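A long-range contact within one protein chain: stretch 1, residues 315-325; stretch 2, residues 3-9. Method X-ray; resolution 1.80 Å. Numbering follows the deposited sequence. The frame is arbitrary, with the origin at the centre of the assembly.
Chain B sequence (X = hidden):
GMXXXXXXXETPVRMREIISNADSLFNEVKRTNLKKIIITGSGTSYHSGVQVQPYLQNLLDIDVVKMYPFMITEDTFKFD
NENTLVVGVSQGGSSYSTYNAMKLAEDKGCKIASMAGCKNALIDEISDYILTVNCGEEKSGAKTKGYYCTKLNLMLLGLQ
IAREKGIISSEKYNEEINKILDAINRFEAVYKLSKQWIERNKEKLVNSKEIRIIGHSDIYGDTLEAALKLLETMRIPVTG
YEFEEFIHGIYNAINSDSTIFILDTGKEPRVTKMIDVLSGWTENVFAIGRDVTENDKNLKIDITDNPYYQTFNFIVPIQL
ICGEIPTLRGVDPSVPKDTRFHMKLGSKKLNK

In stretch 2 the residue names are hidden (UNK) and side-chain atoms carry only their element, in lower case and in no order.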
# COMPACT_ATOMS: atom_id res chain seq x y z
N ILE B 315 -38.30 0.54 -27.39
CA ILE B 315 -39.10 1.67 -27.85
C ILE B 315 -38.81 2.99 -27.14
O ILE B 315 -39.46 4.00 -27.43
CB ILE B 315 -40.62 1.36 -27.91
CG1 ILE B 315 -41.24 1.13 -26.55
CG2 ILE B 315 -40.90 0.16 -28.81
CD1 ILE B 315 -42.79 1.12 -26.65
N VAL B 316 -37.83 3.01 -26.23
CA VAL B 316 -37.39 4.28 -25.58
C VAL B 316 -37.23 5.42 -26.61
O VAL B 316 -37.76 6.51 -26.39
CB VAL B 316 -36.12 4.08 -24.71
CG1 VAL B 316 -35.50 5.40 -24.26
CG2 VAL B 316 -36.46 3.27 -23.51
N PRO B 317 -36.48 5.18 -27.71
CA PRO B 317 -36.34 6.24 -28.74
C PRO B 317 -37.63 6.78 -29.31
O PRO B 317 -37.73 7.98 -29.56
CB PRO B 317 -35.49 5.57 -29.83
CG PRO B 317 -35.39 4.16 -29.43
CD PRO B 317 -35.59 4.05 -28.01
N ILE B 318 -38.61 5.91 -29.51
CA ILE B 318 -39.87 6.30 -30.10
C ILE B 318 -40.66 7.11 -29.07
O ILE B 318 -41.22 8.14 -29.41
CB ILE B 318 -40.72 5.09 -30.61
CG1 ILE B 318 -39.94 4.27 -31.64
CG2 ILE B 318 -41.99 5.62 -31.26
CD1 ILE B 318 -39.55 5.06 -32.83
N GLN B 319 -40.71 6.65 -27.82
CA GLN B 319 -41.35 7.44 -26.76
C GLN B 319 -40.69 8.77 -26.59
O GLN B 319 -41.37 9.76 -26.30
CB GLN B 319 -41.33 6.69 -25.43
CG GLN B 319 -42.22 5.47 -25.42
CD GLN B 319 -41.81 4.50 -24.35
OE1 GLN B 319 -40.62 4.38 -24.01
NE2 GLN B 319 -42.80 3.79 -23.79
N LEU B 320 -39.36 8.85 -26.75
CA LEU B 320 -38.68 10.14 -26.63
C LEU B 320 -39.08 11.08 -27.75
O LEU B 320 -39.21 12.30 -27.54
CB LEU B 320 -37.16 10.02 -26.47
CG LEU B 320 -36.43 11.32 -26.15
CD1 LEU B 320 -37.01 12.03 -24.89
CD2 LEU B 320 -34.96 11.02 -25.95
N ILE B 321 -39.29 10.52 -28.96
CA ILE B 321 -39.81 11.30 -30.07
C ILE B 321 -41.15 11.90 -29.68
O ILE B 321 -41.39 13.07 -29.95
CB ILE B 321 -39.96 10.50 -31.38
CG1 ILE B 321 -38.59 10.25 -32.01
CG2 ILE B 321 -40.84 11.27 -32.40
CD1 ILE B 321 -38.60 9.24 -33.20
N CYS B 322 -42.00 11.10 -29.01
CA CYS B 322 -43.32 11.58 -28.56
C CYS B 322 -43.23 12.75 -27.60
O CYS B 322 -44.09 13.62 -27.60
CB CYS B 322 -44.15 10.45 -27.96
SG CYS B 322 -44.53 9.09 -29.10
N GLY B 323 -42.21 12.76 -26.75
CA GLY B 323 -42.02 13.84 -25.81
C GLY B 323 -41.43 15.09 -26.46
O GLY B 323 -41.85 16.21 -26.12
N GLU B 324 -40.50 14.91 -27.40
CA GLU B 324 -39.76 16.05 -27.96
C GLU B 324 -40.22 16.72 -29.26
O GLU B 324 -40.16 17.95 -29.41
CB GLU B 324 -38.31 15.64 -28.20
CG GLU B 324 -37.55 15.31 -26.93
CD GLU B 324 -36.03 15.17 -27.19
OE1 GLU B 324 -35.64 15.08 -28.37
OE2 GLU B 324 -35.23 15.14 -26.22
N ILE B 325 -40.60 15.91 -30.22
CA ILE B 325 -40.94 16.43 -31.56
C ILE B 325 -42.29 17.14 -31.59
O ILE B 325 -42.39 18.16 -32.26
CB ILE B 325 -40.76 15.34 -32.65
CG1 ILE B 325 -39.29 14.85 -32.64
CG2 ILE B 325 -41.17 15.84 -34.05
CD1 ILE B 325 -38.20 15.90 -33.09
N UNK B 3 -43.27 16.18 -17.48
CA UNK B 3 -43.34 15.87 -18.89
C UNK B 3 -43.17 14.36 -19.12
O UNK B 3 -42.82 13.59 -18.20
c UNK B 3 -42.31 18.10 -19.42
c UNK B 3 -42.21 16.57 -19.62
o UNK B 3 -40.97 16.12 -19.09
N UNK B 4 -43.41 13.93 -20.36
CA UNK B 4 -43.18 12.57 -20.76
C UNK B 4 -41.73 12.18 -20.40
O UNK B 4 -41.50 11.11 -19.85
c UNK B 4 -45.20 12.70 -24.19
c UNK B 4 -44.93 12.51 -22.63
c UNK B 4 -42.88 11.10 -22.82
c UNK B 4 -43.42 12.42 -22.30
N UNK B 5 -40.78 13.07 -20.68
CA UNK B 5 -39.36 12.77 -20.41
C UNK B 5 -39.10 12.54 -18.91
O UNK B 5 -38.33 11.64 -18.55
c UNK B 5 -38.42 14.16 -22.43
n UNK B 5 -38.93 16.16 -23.69
o UNK B 5 -40.59 15.24 -22.54
c UNK B 5 -38.43 13.87 -20.91
c UNK B 5 -39.42 15.24 -22.90
N UNK B 6 -39.75 13.35 -18.05
CA UNK B 6 -39.65 13.20 -16.60
C UNK B 6 -40.12 11.81 -16.18
O UNK B 6 -39.42 11.13 -15.42
c UNK B 6 -40.45 14.26 -15.83
o UNK B 6 -38.67 15.87 -16.12
o UNK B 6 -40.70 16.61 -16.08
c UNK B 6 -39.90 15.67 -16.02
N UNK B 7 -41.28 11.40 -16.69
CA UNK B 7 -41.84 10.10 -16.37
C UNK B 7 -40.99 8.97 -16.93
O UNK B 7 -40.86 7.96 -16.24
c UNK B 7 -46.08 12.48 -15.99
c UNK B 7 -44.29 10.83 -14.64
c UNK B 7 -44.25 10.87 -16.04
c UNK B 7 -45.17 11.68 -16.70
c UNK B 7 -45.18 11.63 -13.92
o UNK B 7 -46.95 13.21 -13.90
c UNK B 7 -46.07 12.45 -14.61
c UNK B 7 -43.30 9.97 -16.80
N UNK B 8 -40.44 9.13 -18.15
CA UNK B 8 -39.51 8.10 -18.71
C UNK B 8 -38.27 7.95 -17.81
O UNK B 8 -37.94 6.86 -17.38
c UNK B 8 -39.08 8.44 -20.14
c UNK B 8 -38.30 7.24 -23.14
se UNK B 8 -39.60 8.88 -22.87
c UNK B 8 -40.17 8.26 -21.14
N UNK B 9 -37.63 9.07 -17.48
CA UNK B 9 -36.44 9.07 -16.63
C UNK B 9 -36.68 8.49 -15.21
O UNK B 9 -35.74 7.90 -14.64
c UNK B 9 -35.21 10.90 -17.92
c UNK B 9 -34.09 10.00 -18.39
c UNK B 9 -35.80 10.46 -16.58
c UNK B 9 -34.71 12.34 -17.86
O HOH W 1 -42.61 16.64 -23.66
O HOH W 2 -35.74 16.12 -23.96

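Position 3 has three side-chain atoms: one carbon that carries an oxygen and a second carbon. It makes no contact with stretch 1. A beta-branched side chain with one hydroxyl is threonine. Thr3 sits at the N-cap, just before the helix that begins at position 4. Its OG1 accepts from the backbone N of position 6 at 3.2 Å, which caps a free helix amide.

Position 4 has four carbons, forked at the first, with one arm two carbons long. The end of the longer arm lies 3.7 Å from Gly323 CA and 3.7 Å from Cys322 O. The short arm is 4.0 Å from Gln319 O. This is isoleucine. The CA-to-CB bond of Ile4 points toward stretch 1.

Position 5 has three carbons in a row, the third carrying one oxygen and one nitrogen. The second carbon packs on Leu320 CD1 at 3.5 Å, and the nitrogen lies 3.6 Å from Glu324 CG. The amide identifies glutamine. Its CA-to-CB bond points sideways, but the end of the side chain comes nearer to stretch 1. Water 1 donates to Gln5 OE1 at 2.7 Å and to Gly323 O at 2.6 Å. Water 2 accepts from Gln5 NE2 at 3.2 Å and donates to Glu324 OE2 at 2.5 Å.

Position 6 has two carbons, the second carrying two oxygens. It does not reach stretch 1. It is aspartate. Asp6 OD2 accepts from Thr3 N at 3.0 Å, so Thr3 and Asp6 are bonded in both directions.

Position 7 has one carbon, then a six-carbon ring bearing an oxygen. It does not reach stretch 1. It is tyrosine. Tyr7 OH is hydrogen-bonded elsewhere in the structure.

Position 8 is an unbranched chain of two carbons, a selenium and a terminal carbon. The terminal carbon lies 3.4 Å from Val316 O and 3.5 Å from Val316 CG1. The selenium is 3.9 Å from Leu320 N. It is selenomethionine, Met8.

Position 9 has four carbons, forked at the second. It does not touch stretch 1. It is leucine. Leu9 is exposed.

The two helices run at 150°, close to antiparallel, with axes 9.5 Å apart at closest approach. Met8 covers the Val316 end and Ile4 packs at Gly323, where the two CA atoms are 5.3 Å apart. Glycine permits this approach: an ideal CB there would lie 2.9 Å from Gln5 OE1, a clash, and 3.4 Å from Ile4 CG2. No direct hydrogen bond crosses the contact. The direct contacts are van der Waals packing, against backbone as well as side chains, and two waters link Gln5 to Gly323 O and Glu324 OE2.

Stretch 2, residues 3-9: TIQDYML
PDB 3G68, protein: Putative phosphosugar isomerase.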